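Local atomic coordinates of laminin subunit ALPHA-1 (Mus musculus, PDB entry 2JD4), a protein that forms the C-terminal LG4-5 domain pair of a laminin chain of basement membranes, binds a metal ion in each domain and probably anchors laminin to cell surfaces. Residues A21-P35 with L179-C193. The protein carries 4 engineered substitutions. Sequence-based numbering, arbitrary orientation.
Sequences AHQFGLSQNSHLVLP and LDKDRPLSASAVDRC
His31 and Ser188 form an antiparallel hydrogen-bonded pair: His31 N donates to Ser188 O at 3.1 Å, in the carbonyl plane, and Ser188 N answers to His31 O. Farther along, Val33 N bonds to Ser186 O, and Leu185 N meets Val33 O nearly along the C=O axis at 2.7 Å, though its N-H is bent to 151°. A separate bridge joins Gln23 N to Asp191 O at 2.9 Å, with the donor above the carbonyl plane.

The His31 ring, with CG wedged between backbone N and carbonyl carbon (chi1 72°), has Ser188 N and Ala187 CA over one face. Its ND1 donates to Asn29 O at 2.8 Å within the ring plane, which fixes the ring's rotation, while a water links NE2 to Ser186 OG.

On the side of Leu32 the contact is mostly apolar. Leu32 CD2 meets Ala187 CB at 3.7 Å and also touches Val190 CG2; its other methyl, CD1, lies over the centre of the His22 ring, 4.1 Å above the plane. Lys181, reaching in against the direction of His22, its chain bent at chi3 (67°), sets NZ at the ring's edge, close to CD2, and NZ bonds to Gly170 O. An alanine in place of His22 would probably take away the ring under Leu32 CD1 and leave the Lys181 end without the edge it lies against. Leu34 CD2 rests on Pro184 CB, and Pro35 packs tightly on Leu185.

Strand 186-188 is an edge strand of one sheet of the laminin G beta-sandwich, beside strand 31-35, whose other neighbour is strand 143-146; strand 22-23 pairs with strand 167-174 of the second sheet, where Cys168 holds Cys193 by a disulfide.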
loop_
_atom_site.group_PDB
_atom_site.type_symbol
_atom_site.label_atom_id
_atom_site.label_comp_id
_atom_site.label_asym_id
_atom_site.label_seq_id
_atom_site.Cartn_x
_atom_site.Cartn_y
_atom_site.Cartn_z
ATOM N N ALA A 21 2.606 -18.942 0.455
ATOM C CA ALA A 21 2.798 -17.666 -0.221
ATOM C C ALA A 21 2.825 -16.590 0.850
ATOM O O ALA A 21 2.234 -16.764 1.923
ATOM C CB ALA A 21 1.668 -17.406 -1.206
ATOM N N HIS A 22 3.502 -15.481 0.567
ATOM C CA HIS A 22 3.583 -14.397 1.539
ATOM C C HIS A 22 3.208 -13.043 0.932
ATOM O O HIS A 22 3.564 -12.741 -0.209
ATOM C CB HIS A 22 5.007 -14.331 2.115
ATOM C CG HIS A 22 5.431 -15.586 2.817
ATOM N ND1 HIS A 22 5.196 -15.808 4.157
ATOM C CD2 HIS A 22 6.059 -16.694 2.359
ATOM C CE1 HIS A 22 5.663 -16.996 4.495
ATOM N NE2 HIS A 22 6.192 -17.556 3.422
ATOM N N GLN A 23 2.492 -12.232 1.707
ATOM C CA GLN A 23 2.094 -10.903 1.263
ATOM C C GLN A 23 3.041 -9.892 1.903
ATOM O O GLN A 23 3.221 -9.897 3.117
ATOM C CB GLN A 23 0.659 -10.578 1.702
ATOM C CG GLN A 23 0.185 -9.180 1.277
ATOM C CD GLN A 23 -0.231 -9.111 -0.184
ATOM O OE1 GLN A 23 -0.430 -8.027 -0.731
ATOM N NE2 GLN A 23 -0.375 -10.274 -0.820
ATOM N N PHE A 24 3.638 -9.031 1.087
ATOM C CA PHE A 24 4.545 -8.009 1.590
ATOM C C PHE A 24 3.920 -6.626 1.385
ATOM O O PHE A 24 2.790 -6.510 0.908
ATOM C CB PHE A 24 5.901 -8.098 0.875
ATOM C CG PHE A 24 6.600 -9.414 1.070
ATOM C CD1 PHE A 24 6.349 -10.483 0.214
ATOM C CD2 PHE A 24 7.491 -9.593 2.129
ATOM C CE1 PHE A 24 6.975 -11.722 0.410
ATOM C CE2 PHE A 24 8.121 -10.819 2.335
ATOM C CZ PHE A 24 7.860 -11.888 1.471
ATOM N N GLY A 25 4.649 -5.580 1.756
ATOM C CA GLY A 25 4.125 -4.235 1.591
ATOM C C GLY A 25 3.126 -3.769 2.645
ATOM O O GLY A 25 2.583 -2.674 2.522
ATOM N N LEU A 26 2.868 -4.576 3.672
ATOM C CA LEU A 26 1.930 -4.164 4.720
ATOM C C LEU A 26 2.529 -2.971 5.474
ATOM O O LEU A 26 1.806 -2.086 5.935
ATOM C CB LEU A 26 1.645 -5.327 5.674
ATOM C CG LEU A 26 0.872 -6.480 5.024
ATOM C CD1 LEU A 26 0.899 -7.673 5.952
ATOM C CD2 LEU A 26 -0.572 -6.057 4.726
ATOM N N SER A 27 3.852 -2.965 5.608
ATOM C CA SER A 27 4.562 -1.851 6.226
ATOM C C SER A 27 5.687 -1.562 5.233
ATOM O O SER A 27 5.935 -2.363 4.331
ATOM C CB SER A 27 5.150 -2.233 7.587
ATOM O OG SER A 27 6.394 -2.886 7.440
ATOM N N GLN A 28 6.358 -0.426 5.378
ATOM C CA GLN A 28 7.447 -0.097 4.463
ATOM C C GLN A 28 8.629 -1.053 4.653
ATOM O O GLN A 28 9.531 -1.112 3.810
ATOM C CB GLN A 28 7.908 1.356 4.671
ATOM C CG GLN A 28 6.863 2.399 4.290
ATOM C CD GLN A 28 7.287 3.277 3.115
ATOM O OE1 GLN A 28 8.229 4.068 3.218
ATOM N NE2 GLN A 28 6.587 3.141 1.993
ATOM N N ASN A 29 8.622 -1.812 5.745
ATOM C CA ASN A 29 9.717 -2.753 6.003
ATOM C C ASN A 29 9.325 -4.224 6.150
ATOM O O ASN A 29 10.002 -4.993 6.834
ATOM C CB ASN A 29 10.515 -2.306 7.228
ATOM C CG ASN A 29 11.230 -0.986 7.000
ATOM O OD1 ASN A 29 12.223 -0.912 6.263
ATOM N ND2 ASN A 29 10.715 0.067 7.608
ATOM N N SER A 30 8.237 -4.623 5.506
ATOM C CA SER A 30 7.831 -6.023 5.548
ATOM C C SER A 30 8.888 -6.791 4.756
ATOM O O SER A 30 9.243 -6.384 3.654
ATOM C CB SER A 30 6.469 -6.215 4.876
ATOM O OG SER A 30 5.477 -5.403 5.475
ATOM N N HIS A 31 9.384 -7.896 5.300
ATOM C CA HIS A 31 10.396 -8.673 4.587
ATOM C C HIS A 31 10.689 -10.014 5.252
ATOM O O HIS A 31 10.250 -10.279 6.370
ATOM C CB HIS A 31 11.715 -7.890 4.533
ATOM C CG HIS A 31 12.417 -7.825 5.855
ATOM N ND1 HIS A 31 11.976 -7.036 6.896
ATOM C CD2 HIS A 31 13.458 -8.542 6.344
ATOM C CE1 HIS A 31 12.707 -7.274 7.970
ATOM N NE2 HIS A 31 13.614 -8.185 7.661
ATOM N N LEU A 32 11.442 -10.845 4.538
ATOM C CA LEU A 32 11.908 -12.137 5.030
ATOM C C LEU A 32 13.413 -12.129 4.747
ATOM O O LEU A 32 13.846 -11.636 3.705
ATOM C CB LEU A 32 11.287 -13.307 4.251
ATOM C CG LEU A 32 9.799 -13.644 4.359
ATOM C CD1 LEU A 32 9.507 -14.867 3.494
ATOM C CD2 LEU A 32 9.429 -13.917 5.810
ATOM N N VAL A 33 14.204 -12.644 5.677
ATOM C CA VAL A 33 15.644 -12.746 5.481
ATOM C C VAL A 33 15.879 -14.246 5.357
ATOM O O VAL A 33 15.682 -14.997 6.313
ATOM C CB VAL A 33 16.429 -12.184 6.677
ATOM C CG1 VAL A 33 17.927 -12.396 6.463
ATOM C CG2 VAL A 33 16.123 -10.693 6.841
ATOM N N LEU A 34 16.265 -14.676 4.162
ATOM C CA LEU A 34 16.481 -16.089 3.883
ATOM C C LEU A 34 17.950 -16.472 3.732
ATOM O O LEU A 34 18.733 -15.761 3.097
ATOM C CB LEU A 34 15.730 -16.472 2.609
ATOM C CG LEU A 34 14.240 -16.125 2.542
ATOM C CD1 LEU A 34 13.683 -16.577 1.200
ATOM C CD2 LEU A 34 13.495 -16.809 3.678
ATOM N N PRO A 35 18.340 -17.618 4.305
ATOM C CA PRO A 35 19.724 -18.094 4.228
ATOM C C PRO A 35 20.051 -18.634 2.840
ATOM O O PRO A 35 19.193 -19.217 2.189
ATOM C CB PRO A 35 19.777 -19.225 5.271
ATOM C CG PRO A 35 18.467 -19.128 6.033
ATOM C CD PRO A 35 17.498 -18.571 5.041
ATOM N N LEU A 179 14.279 -22.166 -2.221
ATOM C CA LEU A 179 14.566 -21.701 -0.862
ATOM C C LEU A 179 13.408 -22.035 0.081
ATOM O O LEU A 179 12.240 -21.976 -0.308
ATOM C CB LEU A 179 14.821 -20.188 -0.869
ATOM C CG LEU A 179 16.267 -19.667 -0.900
ATOM C CD1 LEU A 179 17.129 -20.513 -1.815
ATOM C CD2 LEU A 179 16.273 -18.205 -1.339
ATOM N N ASP A 180 13.722 -22.400 1.320
ATOM C CA ASP A 180 12.658 -22.723 2.267
ATOM C C ASP A 180 12.190 -21.429 2.920
ATOM O O ASP A 180 12.778 -20.978 3.891
ATOM C CB ASP A 180 13.157 -23.689 3.343
ATOM C CG ASP A 180 12.022 -24.447 4.016
ATOM O OD1 ASP A 180 10.955 -23.837 4.263
ATOM O OD2 ASP A 180 12.199 -25.653 4.301
ATOM N N LYS A 181 11.134 -20.833 2.378
ATOM C CA LYS A 181 10.616 -19.578 2.916
ATOM C C LYS A 181 9.993 -19.762 4.286
ATOM O O LYS A 181 9.753 -18.785 4.993
ATOM C CB LYS A 181 9.575 -18.980 1.974
ATOM C CG LYS A 181 10.109 -18.623 0.604
ATOM C CD LYS A 181 8.978 -18.189 -0.305
ATOM C CE LYS A 181 8.376 -16.878 0.149
ATOM N NZ LYS A 181 7.036 -16.666 -0.471
ATOM N N ASP A 182 9.737 -21.014 4.654
ATOM C CA ASP A 182 9.136 -21.335 5.942
ATOM C C ASP A 182 10.145 -21.285 7.079
ATOM O O ASP A 182 9.763 -21.309 8.248
ATOM C CB ASP A 182 8.502 -22.729 5.906
ATOM C CG ASP A 182 7.343 -22.814 4.939
ATOM O OD1 ASP A 182 6.396 -22.011 5.077
ATOM O OD2 ASP A 182 7.378 -23.687 4.044
ATOM N N ARG A 183 11.430 -21.218 6.740
ATOM C CA ARG A 183 12.474 -21.166 7.756
ATOM C C ARG A 183 13.403 -19.953 7.618
ATOM O O ARG A 183 14.615 -20.095 7.444
ATOM C CB ARG A 183 13.284 -22.462 7.731
ATOM C CG ARG A 183 12.450 -23.678 8.096
ATOM C CD ARG A 183 13.307 -24.859 8.499
ATOM N NE ARG A 183 14.105 -25.378 7.396
ATOM C CZ ARG A 183 14.902 -26.435 7.494
ATOM N NH1 ARG A 183 15.004 -27.083 8.648
ATOM N NH2 ARG A 183 15.602 -26.843 6.442
ATOM N N PRO A 184 12.836 -18.743 7.707
ATOM C CA PRO A 184 13.619 -17.508 7.589
ATOM C C PRO A 184 14.506 -17.248 8.804
ATOM O O PRO A 184 14.201 -17.695 9.910
ATOM C CB PRO A 184 12.543 -16.440 7.423
ATOM C CG PRO A 184 11.421 -16.975 8.265
ATOM C CD PRO A 184 11.402 -18.441 7.876
ATOM N N LEU A 185 15.606 -16.534 8.580
ATOM C CA LEU A 185 16.547 -16.179 9.639
ATOM C C LEU A 185 15.885 -15.146 10.543
ATOM O O LEU A 185 16.080 -15.142 11.762
ATOM C CB LEU A 185 17.819 -15.579 9.033
ATOM C CG LEU A 185 18.778 -16.549 8.344
ATOM C CD1 LEU A 185 19.787 -15.790 7.486
ATOM C CD2 LEU A 185 19.482 -17.381 9.411
ATOM N N SER A 186 15.110 -14.262 9.924
ATOM C CA SER A 186 14.390 -13.221 10.643
ATOM C C SER A 186 13.323 -12.688 9.704
ATOM O O SER A 186 13.318 -13.015 8.519
ATOM C CB SER A 186 15.343 -12.100 11.082
ATOM O OG SER A 186 16.080 -11.572 9.995
ATOM N N ALA A 187 12.418 -11.871 10.228
ATOM C CA ALA A 187 11.341 -11.323 9.423
ATOM C C ALA A 187 10.608 -10.217 10.161
ATOM O O ALA A 187 10.761 -10.046 11.370
ATOM C CB ALA A 187 10.361 -12.425 9.057
ATOM N N SER A 188 9.814 -9.460 9.419
ATOM C CA SER A 188 9.041 -8.394 10.015
ATOM C C SER A 188 7.811 -8.068 9.190
ATOM O O SER A 188 7.879 -7.977 7.966
ATOM C CB SER A 188 9.898 -7.134 10.182
ATOM O OG SER A 188 9.101 -6.050 10.630
ATOM N N ALA A 189 6.684 -7.934 9.885
ATOM C CA ALA A 189 5.400 -7.563 9.299
ATOM C C ALA A 189 4.942 -8.260 8.026
ATOM O O ALA A 189 4.507 -7.601 7.081
ATOM C CB ALA A 189 5.372 -6.043 9.080
ATOM N N VAL A 190 5.019 -9.583 7.989
ATOM C CA VAL A 190 4.571 -10.309 6.812
ATOM C C VAL A 190 3.208 -10.942 7.124
ATOM O O VAL A 190 2.892 -11.199 8.287
ATOM C CB VAL A 190 5.594 -11.400 6.424
ATOM C CG1 VAL A 190 5.072 -12.224 5.266
ATOM C CG2 VAL A 190 6.918 -10.737 6.018
ATOM N N ASP A 191 2.389 -11.165 6.099
ATOM C CA ASP A 191 1.079 -11.783 6.312
ATOM C C ASP A 191 0.763 -12.750 5.165
ATOM O O ASP A 191 1.618 -13.010 4.311
ATOM C CB ASP A 191 0.001 -10.701 6.423
ATOM C CG ASP A 191 -1.088 -11.053 7.431
ATOM O OD1 ASP A 191 -1.673 -10.117 8.012
ATOM O OD2 ASP A 191 -1.366 -12.256 7.641
ATOM N N ARG A 192 -0.458 -13.279 5.151
ATOM C CA ARG A 192 -0.890 -14.229 4.122
ATOM C C ARG A 192 -1.597 -13.537 2.967
ATOM O O ARG A 192 -2.079 -12.416 3.109
ATOM C CB ARG A 192 -1.826 -15.261 4.749
ATOM C CG ARG A 192 -1.279 -15.854 6.030
ATOM C CD ARG A 192 -2.394 -16.102 7.031
ATOM N NE ARG A 192 -2.796 -17.498 7.073
ATOM C CZ ARG A 192 -3.775 -17.968 7.838
ATOM N NH1 ARG A 192 -4.459 -17.150 8.622
ATOM N NH2 ARG A 192 -4.054 -19.261 7.831
ATOM N N CYS A 193 -1.663 -14.213 1.822
ATOM C CA CYS A 193 -2.311 -13.660 0.641
ATOM C C CYS A 193 -3.698 -14.254 0.447
ATOM O O CYS A 193 -3.900 -15.448 0.667
ATOM C CB CYS A 193 -1.515 -13.990 -0.616
ATOM S SG CYS A 193 0.283 -13.819 -0.496
HETATM O O HOH W 1 -0.663 -16.781 2.015
HETATM O O HOH W 2 8.280 -3.431 10.031
HETATM O O HOH W 3 15.254 -9.030 9.789
#